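Side-chain contacts in tRNA (cytosine(38)-C(5))-methyltransferase (Schizosaccharomyces pombe, PDB 6FDF), which methylates cytosine 38 in the anticodon loop of tRNA(Asp), and less efficiently that of tRNA(Glu), using S-adenosyl-L-methionine as methyl donor: residues G129-K134 with S167-L172; E120-E125 with C146-I151; E15-I20 with S102-N107. All blocks are in the same frame, centred on the assembly; numbering follows the deposited sequence.

From the N terminus, interaction 3 closes first: with 81 residues between its segments, 102-107 at the start of helix 103-111 returns to the ligand-binding loop 15-20. Interactions 1 and 2 follow further along the chain, and they cross, because their segments alternate in the order 120-125, 129-134, 146-151, 167-172: 146-151 packs back on the first of these and 167-172 on the second. Strand 168-175 lies between 121-127 and 148-155 in the same sheet. Backbone bonds Gly171 N to Ile124 O and Leu172 N to Ile151 O join these two contacts. Interaction 3 meets interaction 1 through Phe130 and Phe105.

Interaction 1: residues G129-K134 with S167-L172; sequences GFEESK and SRWYGL
An edge-to-face aromatic pair, Phe130 with Trp169, joins the loop after strand 121-127 to strand 168-175, its antiparallel neighbour in the Rossmann-like methyltransferase sheet. The edge of Phe130 points to a face of Trp169, with Phe130 CD2 over that face, offset toward the rim; the Phe130 ring and the six-membered ring of Trp169 have centroids 4.7 Å apart, and their planes are inclined by 54°. The CD2-CE2 side of Phe130 does the touching, with Phe130 CD2 3.5 Å from Trp169 CE3 and Phe130 CE2 3.6 Å from Trp169 CZ3. Both side chains leave the backbone with CG anti to N (chi1 179° and 178°), which carries each ring across the gap. On the opposite face of the indole lies the backbone N of Gly171, so the ring is held between its own strand and the loop. Its NE1 is engaged by Glu152, which fixes the polar edge.

Phe130 also touches Cys85, the predicted catalytic cysteine, which puts this packing beside the active site. Glu131 supplies the second touch with its methylene, CB lying 3.6 Å from Trp169 CD1. The rest of that chain folds back, bending at chi2, and Glu131 OE1 accepts from Gly129 N at 2.7 Å, on the syn side and somewhat tilted out of the carboxylate plane. This ties Gly129, just before the 3-10 segment, to a side chain within it. The far end of the turn is fastened too: Phe130 O accepts from both Ser133 N and Ser133 OG, while that hydroxyl also caps Ala136 N of helix 134-145. The OG bond measures 2.7 Å from Ser133 OG to Phe130 O and lies on a lone pair in the carbonyl plane.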
loop_
_atom_site.group_PDB
_atom_site.type_symbol
_atom_site.label_atom_id
_atom_site.label_comp_id
_atom_site.label_asym_id
_atom_site.label_seq_id
_atom_site.Cartn_x
_atom_site.Cartn_y
_atom_site.Cartn_z
ATOM N N GLY A 129 -1.711 -9.190 10.565
ATOM C CA GLY A 129 -1.554 -10.609 10.763
ATOM C C GLY A 129 -0.202 -11.138 10.341
ATOM O O GLY A 129 0.162 -12.251 10.730
ATOM N N PHE A 130 0.551 -10.364 9.556
ATOM C CA PHE A 130 1.950 -10.707 9.325
ATOM C C PHE A 130 2.687 -10.854 10.647
ATOM O O PHE A 130 3.566 -11.711 10.783
ATOM C CB PHE A 130 2.624 -9.644 8.454
ATOM C CG PHE A 130 4.089 -9.912 8.198
ATOM C CD1 PHE A 130 4.484 -10.863 7.272
ATOM C CD2 PHE A 130 5.068 -9.219 8.899
ATOM C CE1 PHE A 130 5.831 -11.117 7.044
ATOM C CE2 PHE A 130 6.416 -9.468 8.672
ATOM C CZ PHE A 130 6.792 -10.419 7.740
ATOM N N GLU A 131 2.326 -10.036 11.642
ATOM C CA GLU A 131 3.089 -10.001 12.886
ATOM C C GLU A 131 3.072 -11.334 13.619
ATOM O O GLU A 131 3.971 -11.592 14.426
ATOM C CB GLU A 131 2.570 -8.895 13.810
ATOM C CG GLU A 131 1.221 -9.167 14.451
ATOM C CD GLU A 131 0.058 -8.938 13.504
ATOM O OE1 GLU A 131 0.299 -8.588 12.327
ATOM O OE2 GLU A 131 -1.101 -9.091 13.946
ATOM N N GLU A 132 2.080 -12.184 13.357
ATOM C CA GLU A 132 1.983 -13.485 14.003
ATOM C C GLU A 132 2.557 -14.614 13.159
ATOM O O GLU A 132 2.469 -15.775 13.570
ATOM C CB GLU A 132 0.521 -13.799 14.347
ATOM C CG GLU A 132 -0.071 -12.894 15.412
ATOM C CD GLU A 132 -1.518 -13.223 15.714
ATOM O OE1 GLU A 132 -2.097 -14.069 14.997
ATOM O OE2 GLU A 132 -2.073 -12.642 16.670
ATOM N N SER A 133 3.146 -14.309 12.006
ATOM C CA SER A 133 3.527 -15.349 11.063
ATOM C C SER A 133 4.927 -15.883 11.350
ATOM O O SER A 133 5.751 -15.230 11.994
ATOM C CB SER A 133 3.483 -14.817 9.632
ATOM O OG SER A 133 4.513 -13.858 9.413
ATOM N N LYS A 134 5.204 -17.069 10.798
ATOM C CA LYS A 134 6.553 -17.625 10.853
ATOM C C LYS A 134 7.543 -16.757 10.087
ATOM O O LYS A 134 8.703 -16.628 10.497
ATOM C CB LYS A 134 6.554 -19.057 10.308
ATOM C CG LYS A 134 5.820 -20.058 11.199
ATOM C CD LYS A 134 5.819 -21.471 10.614
ATOM C CE LYS A 134 4.687 -21.681 9.610
ATOM N NZ LYS A 134 5.038 -21.209 8.237
ATOM N N SER A 167 -5.722 -1.150 7.444
ATOM C CA SER A 167 -4.794 -1.510 8.508
ATOM C C SER A 167 -3.657 -2.336 7.932
ATOM O O SER A 167 -3.885 -3.309 7.204
ATOM C CB SER A 167 -5.509 -2.278 9.619
ATOM O OG SER A 167 -6.470 -1.454 10.255
ATOM N N ARG A 168 -2.430 -1.935 8.243
ATOM C CA ARG A 168 -1.244 -2.612 7.744
ATOM C C ARG A 168 -0.210 -2.699 8.851
ATOM O O ARG A 168 -0.148 -1.836 9.729
ATOM C CB ARG A 168 -0.643 -1.876 6.540
ATOM C CG ARG A 168 -1.548 -1.859 5.322
ATOM C CD ARG A 168 -1.698 -3.280 4.801
ATOM N NE ARG A 168 -2.324 -3.349 3.486
ATOM C CZ ARG A 168 -3.602 -3.655 3.274
ATOM N NH1 ARG A 168 -4.066 -3.717 2.029
ATOM N NH2 ARG A 168 -4.410 -3.904 4.297
ATOM N N TRP A 169 0.600 -3.753 8.792
ATOM C CA TRP A 169 1.765 -3.902 9.651
ATOM C C TRP A 169 2.953 -3.193 9.022
ATOM O O TRP A 169 3.125 -3.219 7.800
ATOM C CB TRP A 169 2.089 -5.385 9.847
ATOM C CG TRP A 169 3.304 -5.665 10.686
ATOM C CD1 TRP A 169 3.339 -5.870 12.035
ATOM C CD2 TRP A 169 4.654 -5.809 10.221
ATOM N NE1 TRP A 169 4.629 -6.120 12.443
ATOM C CE2 TRP A 169 5.455 -6.088 11.351
ATOM C CE3 TRP A 169 5.262 -5.725 8.963
ATOM C CZ2 TRP A 169 6.833 -6.281 11.263
ATOM C CZ3 TRP A 169 6.637 -5.918 8.875
ATOM C CH2 TRP A 169 7.405 -6.191 10.019
ATOM N N TYR A 170 3.769 -2.558 9.864
ATOM C CA TYR A 170 4.993 -1.901 9.427
ATOM C C TYR A 170 6.146 -2.295 10.331
ATOM O O TYR A 170 6.004 -2.311 11.560
ATOM C CB TYR A 170 4.859 -0.379 9.441
ATOM C CG TYR A 170 3.764 0.142 8.557
ATOM C CD1 TYR A 170 4.013 0.467 7.234
ATOM C CD2 TYR A 170 2.483 0.353 9.064
ATOM C CE1 TYR A 170 3.011 0.973 6.427
ATOM C CE2 TYR A 170 1.478 0.847 8.263
ATOM C CZ TYR A 170 1.748 1.157 6.946
ATOM O OH TYR A 170 0.750 1.648 6.139
ATOM N N GLY A 171 7.284 -2.611 9.718
ATOM C CA GLY A 171 8.529 -2.797 10.438
ATOM C C GLY A 171 9.547 -1.761 10.010
ATOM O O GLY A 171 9.799 -1.597 8.813
ATOM N N LEU A 172 10.094 -1.026 10.972
ATOM C CA LEU A 172 11.128 -0.023 10.731
ATOM C C LEU A 172 12.387 -0.484 11.443
ATOM O O LEU A 172 12.356 -0.723 12.655
ATOM C CB LEU A 172 10.698 1.354 11.249
ATOM C CG LEU A 172 9.760 2.214 10.395
ATOM C CD1 LEU A 172 8.420 1.536 10.163
ATOM C CD2 LEU A 172 9.557 3.571 11.054
#

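Interaction 2: residues E120-E125 with C146-I151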
loop_
_atom_site.group_PDB
_atom_site.type_symbol
_atom_site.label_atom_id
_atom_site.label_comp_id
_atom_site.label_asym_id
_atom_site.label_seq_id
_atom_site.Cartn_x
_atom_site.Cartn_y
_atom_site.Cartn_z
ATOM N N GLU A 120 21.622 0.586 6.146
ATOM C CA GLU A 120 21.461 1.191 7.456
ATOM C C GLU A 120 19.999 1.322 7.851
ATOM O O GLU A 120 19.703 1.470 9.041
ATOM C CB GLU A 120 22.167 2.547 7.488
ATOM C CG GLU A 120 23.684 2.407 7.411
ATOM C CD GLU A 120 24.415 3.735 7.416
ATOM O OE1 GLU A 120 23.750 4.790 7.451
ATOM O OE2 GLU A 120 25.663 3.722 7.381
ATOM N N TYR A 121 19.084 1.287 6.883
ATOM C CA TYR A 121 17.662 1.441 7.159
ATOM C C TYR A 121 16.867 0.467 6.306
ATOM O O TYR A 121 17.156 0.293 5.120
ATOM C CB TYR A 121 17.188 2.874 6.879
ATOM C CG TYR A 121 17.981 3.911 7.640
ATOM C CD1 TYR A 121 19.185 4.397 7.143
ATOM C CD2 TYR A 121 17.547 4.371 8.872
ATOM C CE1 TYR A 121 19.924 5.332 7.854
ATOM C CE2 TYR A 121 18.276 5.299 9.585
ATOM C CZ TYR A 121 19.457 5.778 9.070
ATOM O OH TYR A 121 20.184 6.700 9.783
ATOM N N ILE A 122 15.848 -0.142 6.907
ATOM C CA ILE A 122 14.945 -1.049 6.204
ATOM C C ILE A 122 13.520 -0.711 6.615
ATOM O O ILE A 122 13.244 -0.517 7.802
ATOM C CB ILE A 122 15.250 -2.527 6.516
ATOM C CG1 ILE A 122 16.700 -2.859 6.165
ATOM C CG2 ILE A 122 14.289 -3.439 5.771
ATOM C CD1 ILE A 122 17.111 -4.251 6.593
ATOM N N LEU A 123 12.621 -0.630 5.634
ATOM C CA LEU A 123 11.197 -0.409 5.865
ATOM C C LEU A 123 10.438 -1.573 5.249
ATOM O O LEU A 123 10.592 -1.850 4.057
ATOM C CB LEU A 123 10.737 0.911 5.244
ATOM C CG LEU A 123 9.228 1.143 5.297
ATOM C CD1 LEU A 123 8.798 1.253 6.725
ATOM C CD2 LEU A 123 8.852 2.401 4.520
ATOM N N ILE A 124 9.628 -2.253 6.060
ATOM C CA ILE A 124 8.836 -3.398 5.628
ATOM C C ILE A 124 7.368 -3.070 5.855
ATOM O O ILE A 124 7.002 -2.588 6.931
ATOM C CB ILE A 124 9.228 -4.674 6.396
ATOM C CG1 ILE A 124 10.741 -4.897 6.320
ATOM C CG2 ILE A 124 8.506 -5.893 5.817
ATOM C CD1 ILE A 124 11.211 -6.068 7.151
ATOM N N GLU A 125 6.533 -3.338 4.856
ATOM C CA GLU A 125 5.090 -3.155 4.973
ATOM C C GLU A 125 4.394 -4.468 4.634
ATOM O O GLU A 125 4.822 -5.190 3.731
ATOM C CB GLU A 125 4.603 -2.032 4.044
ATOM C CG GLU A 125 3.154 -1.627 4.264
ATOM C CD GLU A 125 2.200 -2.239 3.254
ATOM O OE1 GLU A 125 2.627 -3.105 2.465
ATOM O OE2 GLU A 125 1.021 -1.832 3.243
ATOM N N CYS A 146 21.718 -9.464 12.854
ATOM C CA CYS A 146 22.532 -8.560 12.055
ATOM C C CYS A 146 22.612 -7.156 12.648
ATOM O O CYS A 146 23.030 -6.226 11.952
ATOM C CB CYS A 146 22.013 -8.499 10.619
ATOM S SG CYS A 146 22.332 -10.002 9.665
ATOM N N GLY A 147 22.234 -6.986 13.912
ATOM C CA GLY A 147 22.481 -5.738 14.605
ATOM C C GLY A 147 21.446 -4.655 14.399
ATOM O O GLY A 147 21.711 -3.499 14.750
ATOM N N TYR A 148 20.278 -4.985 13.851
ATOM C CA TYR A 148 19.237 -3.987 13.646
ATOM C C TYR A 148 18.396 -3.783 14.898
ATOM O O TYR A 148 18.127 -4.718 15.659
ATOM C CB TYR A 148 18.319 -4.376 12.485
ATOM C CG TYR A 148 18.978 -4.270 11.133
ATOM C CD1 TYR A 148 19.719 -5.330 10.614
ATOM C CD2 TYR A 148 18.882 -3.101 10.379
ATOM C CE1 TYR A 148 20.328 -5.235 9.385
ATOM C CE2 TYR A 148 19.493 -2.996 9.143
ATOM C CZ TYR A 148 20.215 -4.074 8.653
ATOM O OH TYR A 148 20.833 -3.997 7.428
ATOM N N ASN A 149 17.970 -2.534 15.088
ATOM C CA ASN A 149 16.952 -2.153 16.061
ATOM C C ASN A 149 15.631 -2.066 15.302
ATOM O O ASN A 149 15.467 -1.195 14.442
ATOM C CB ASN A 149 17.316 -0.819 16.716
ATOM C CG ASN A 149 16.410 -0.460 17.880
ATOM O OD1 ASN A 149 15.195 -0.659 17.822
ATOM N ND2 ASN A 149 16.997 0.099 18.941
ATOM N N LEU A 150 14.720 -2.996 15.577
ATOM C CA LEU A 150 13.450 -3.100 14.863
ATOM C C LEU A 150 12.299 -2.645 15.751
ATOM O O LEU A 150 12.157 -3.119 16.884
ATOM C CB LEU A 150 13.203 -4.537 14.393
ATOM C CG LEU A 150 11.851 -4.834 13.732
ATOM C CD1 LEU A 150 11.751 -4.193 12.357
ATOM C CD2 LEU A 150 11.612 -6.340 13.637
ATOM N N ILE A 151 11.478 -1.728 15.236
ATOM C CA ILE A 151 10.192 -1.413 15.852
ATOM C C ILE A 151 9.094 -1.755 14.855
ATOM O O ILE A 151 9.315 -1.752 13.640
ATOM C CB ILE A 151 10.092 0.059 16.302
ATOM C CG1 ILE A 151 10.250 1.003 15.107
ATOM C CG2 ILE A 151 11.137 0.350 17.371
ATOM C CD1 ILE A 151 9.882 2.449 15.434
#
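Tyr148 OH, hydrogen-bonded to the backbone O of Pro119 just before segment 120-125, fixes the outer end of a ring that packs on Ile122. Across the two segments themselves there is no hydrogen bond, and the contact is apolar. Ile122 CD1 is 3.7 Å from Tyr148 CE2, practically as far from CZ, and 3.8 Å from Tyr148 OH. The methyl therefore meets the phenol end of the ring rather than its root. Ile122 CG1 follows more distantly, 4.1 Å from Tyr148 CE2, and the two side chains cross at about a right angle. With CG1 anti to its own carbonyl carbon (chi1 -57°) and the chain extended beyond, Ile122 presents a single methyl as the point of contact.

Strands 121-127 and 148-155 run parallel, but they are not sheet neighbours. The nearest CA atoms of the two segments, Glu120 CA and Tyr148 CA, are 8.4 Å apart, and strand 168-175 lies between the strands. The connection is a beta-alpha-beta crossover through helix 134-145. Leu143 of that helix packs on both Ile122 and Tyr148, placing the pair in the layer between helix and sheet. Gly147, with positive phi, is the C' residue of the Schellman motif that ends the helix; the motif's bond from Tyr148 N to Leu143 O leads straight into the new strand.

Chemically, the pair divides its work: dispersion between methyl and ring carbons spans the inserted strand, while the one polar atom of this buried ring is satisfied by a carbonyl rather than being left in the apolar layer.

Interaction 3: residues E15-I20 with S102-N107; sequences ELYSGI and SQAFLN. With SAH (S-adenosyl-L-homocysteine), chain E.
Tyr17 reaches from the turn after strand 11-16 to the first turn of helix 103-111, where its hydroxyl lies against Ala104 and Phe105. This is the tight part of the contact: Tyr17 OH is 3.3 Å from Phe105 N, 3.5 Å from Ala104 C and 3.6 Å from Ala104 CB. Close as Phe105 N is, the angle is too poor for a hydrogen bond, so the meeting counts as packing. Having CG anti to its carbonyl carbon (chi1 -48°) sends the tyrosine ring out alongside the ligand. There the ribose oxygen O4' of S-adenosyl-L-homocysteine (SAH) sits in the ring plane at its edge, 3.4 Å from Tyr17 CD2; Tyr17 CB is also near, 3.3 Å from SAH O4'. Ala104 completes this corner, its CB 3.5 Å from the adenine amino nitrogen N6 of SAH.

The other flank of the helix start is looser. Ser102 and Gln103 are poorly ordered and point their CB atoms away from the turn, and Leu106, also directed away, is exposed.

The amino acid end of the ligand is held by backbone. Ile20 N donates to SAH OXT at 3.0 Å, with an angle of 141° at the hydrogen, while the bond from SAH N to Tyr17 O is weak. Gly19 brings its CA to 3.4 Å from SAH OXT, and its N is anchored by Asp41, which also bonds the ligand, as do Asp62 and Ile63. A glycine-containing turn at the end of the first strand, bent round the cofactor product, is the hallmark of the S-adenosylmethionine site in class I methyltransferases.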
loop_
_atom_site.group_PDB
_atom_site.type_symbol
_atom_site.label_atom_id
_atom_site.label_comp_id
_atom_site.label_asym_id
_atom_site.label_seq_id
_atom_site.Cartn_x
_atom_site.Cartn_y
_atom_site.Cartn_z
ATOM N N GLU A 15 14.095 -0.221 -4.001
ATOM C CA GLU A 15 12.642 -0.278 -3.817
ATOM C C GLU A 15 12.157 -1.644 -4.308
ATOM O O GLU A 15 11.874 -1.828 -5.491
ATOM C CB GLU A 15 11.990 0.890 -4.563
ATOM C CG GLU A 15 10.501 1.076 -4.352
ATOM C CD GLU A 15 9.971 2.279 -5.115
ATOM O OE1 GLU A 15 8.751 2.543 -5.034
ATOM O OE2 GLU A 15 10.775 2.962 -5.795
ATOM N N LEU A 16 12.078 -2.603 -3.387
ATOM C CA LEU A 16 11.708 -3.976 -3.718
ATOM C C LEU A 16 10.195 -4.152 -3.667
ATOM O O LEU A 16 9.530 -3.594 -2.787
ATOM C CB LEU A 16 12.371 -4.949 -2.744
ATOM C CG LEU A 16 13.901 -4.915 -2.715
ATOM C CD1 LEU A 16 14.439 -5.685 -1.524
ATOM C CD2 LEU A 16 14.448 -5.473 -4.018
ATOM N N TYR A 17 9.663 -4.969 -4.583
ATOM C CA TYR A 17 8.214 -5.131 -4.747
ATOM C C TYR A 17 7.571 -3.765 -5.007
ATOM O O TYR A 17 6.658 -3.329 -4.301
ATOM C CB TYR A 17 7.560 -5.800 -3.522
ATOM C CG TYR A 17 8.208 -7.060 -2.961
ATOM C CD1 TYR A 17 9.203 -6.985 -1.988
ATOM C CD2 TYR A 17 7.777 -8.324 -3.358
ATOM C CE1 TYR A 17 9.770 -8.130 -1.448
ATOM C CE2 TYR A 17 8.348 -9.479 -2.828
ATOM C CZ TYR A 17 9.337 -9.371 -1.867
ATOM O OH TYR A 17 9.885 -10.499 -1.310
ATOM N N SER A 18 8.081 -3.088 -6.040
ATOM C CA SER A 18 7.845 -1.655 -6.192
ATOM C C SER A 18 6.427 -1.316 -6.641
ATOM O O SER A 18 5.948 -0.213 -6.354
ATOM C CB SER A 18 8.839 -1.067 -7.188
ATOM O OG SER A 18 9.034 -1.936 -8.290
ATOM N N GLY A 19 5.749 -2.218 -7.345
ATOM C CA GLY A 19 4.389 -1.915 -7.778
ATOM C C GLY A 19 4.360 -0.658 -8.632
ATOM O O GLY A 19 5.192 -0.472 -9.525
ATOM N N ILE A 20 3.415 0.240 -8.345
ATOM C CA ILE A 20 3.346 1.484 -9.106
ATOM C C ILE A 20 4.123 2.587 -8.394
ATOM O O ILE A 20 4.018 3.764 -8.755
ATOM C CB ILE A 20 1.891 1.915 -9.363
ATOM C CG1 ILE A 20 1.162 2.171 -8.039
ATOM C CG2 ILE A 20 1.160 0.877 -10.203
ATOM C CD1 ILE A 20 -0.255 2.686 -8.215
ATOM N N SER A 102 6.614 -16.575 -1.622
ATOM C CA SER A 102 7.047 -16.010 -0.355
ATOM C C SER A 102 8.449 -16.496 -0.061
ATOM O O SER A 102 9.030 -16.165 0.978
ATOM C CB SER A 102 6.084 -16.396 0.772
ATOM O OG SER A 102 6.482 -15.820 2.005
ATOM N N GLN A 103 8.971 -17.289 -0.995
ATOM C CA GLN A 103 10.363 -17.691 -1.041
ATOM C C GLN A 103 11.219 -16.466 -1.293
ATOM O O GLN A 103 12.360 -16.390 -0.825
ATOM C CB GLN A 103 10.563 -18.747 -2.131
ATOM C CG GLN A 103 12.005 -19.129 -2.410
ATOM C CD GLN A 103 12.137 -20.543 -2.957
ATOM O OE1 GLN A 103 12.309 -20.742 -4.161
ATOM N NE2 GLN A 103 12.045 -21.531 -2.074
ATOM N N ALA A 104 10.686 -15.523 -2.077
ATOM C CA ALA A 104 11.386 -14.271 -2.333
ATOM C C ALA A 104 11.685 -13.517 -1.042
ATOM O O ALA A 104 12.791 -12.993 -0.875
ATOM C CB ALA A 104 10.555 -13.393 -3.269
ATOM N N PHE A 105 10.726 -13.441 -0.111
ATOM C CA PHE A 105 11.033 -12.733 1.131
ATOM C C PHE A 105 12.070 -13.497 1.942
ATOM O O PHE A 105 12.994 -12.896 2.502
ATOM C CB PHE A 105 9.763 -12.503 1.954
ATOM C CG PHE A 105 10.005 -11.773 3.259
ATOM C CD1 PHE A 105 10.462 -10.462 3.264
ATOM C CD2 PHE A 105 9.763 -12.399 4.475
ATOM C CE1 PHE A 105 10.690 -9.793 4.451
ATOM C CE2 PHE A 105 9.977 -11.733 5.674
ATOM C CZ PHE A 105 10.441 -10.426 5.661
ATOM N N LEU A 106 11.968 -14.828 1.970
ATOM C CA LEU A 106 12.951 -15.615 2.702
ATOM C C LEU A 106 14.309 -15.544 2.019
ATOM O O LEU A 106 15.347 -15.608 2.691
ATOM C CB LEU A 106 12.481 -17.061 2.833
ATOM C CG LEU A 106 11.127 -17.210 3.533
ATOM C CD1 LEU A 106 10.723 -18.675 3.656
ATOM C CD2 LEU A 106 11.154 -16.528 4.898
ATOM N N ASN A 107 14.320 -15.381 0.693
ATOM C CA ASN A 107 15.586 -15.187 -0.004
ATOM C C ASN A 107 16.255 -13.894 0.438
ATOM O O ASN A 107 17.472 -13.867 0.660
ATOM C CB ASN A 107 15.371 -15.195 -1.518
ATOM C CG ASN A 107 16.673 -15.036 -2.289
ATOM O OD1 ASN A 107 17.558 -15.887 -2.216
ATOM N ND2 ASN A 107 16.792 -13.940 -3.034
HETATM N N SAH E . 4.220 -1.578 -2.684
HETATM C CA SAH E . 3.852 -1.498 -4.081
HETATM C CB SAH E . 3.059 -2.729 -4.529
HETATM C CG SAH E . 3.395 -3.954 -3.679
HETATM S SD SAH E . 2.263 -5.288 -3.927
HETATM C C SAH E . 3.078 -0.244 -4.334
HETATM O O SAH E . 2.935 0.562 -3.388
HETATM O OXT SAH E . 2.627 -0.061 -5.485
HETATM C "C5'" SAH E . 3.490 -6.538 -4.072
HETATM C "C4'" SAH E . 4.211 -6.385 -5.411
HETATM O "O4'" SAH E . 5.298 -7.292 -5.409
HETATM C "C3'" SAH E . 3.331 -6.705 -6.619
HETATM O "O3'" SAH E . 3.408 -5.645 -7.571
HETATM C "C2'" SAH E . 3.972 -7.952 -7.235
HETATM O "O2'" SAH E . 3.982 -7.900 -8.666
HETATM C "C1'" SAH E . 5.392 -7.901 -6.684
HETATM N N9 SAH E . 6.010 -9.225 -6.461
HETATM C C8 SAH E . 5.462 -10.296 -5.853
HETATM N N7 SAH E . 6.336 -11.332 -5.832
HETATM C C5 SAH E . 7.474 -10.933 -6.435
HETATM C C6 SAH E . 8.787 -11.531 -6.747
HETATM N N6 SAH E . 9.068 -12.806 -6.400
HETATM N N1 SAH E . 9.685 -10.750 -7.393
HETATM C C2 SAH E . 9.415 -9.479 -7.742
HETATM N N3 SAH E . 8.241 -8.872 -7.488
HETATM C C4 SAH E . 7.246 -9.544 -6.854
#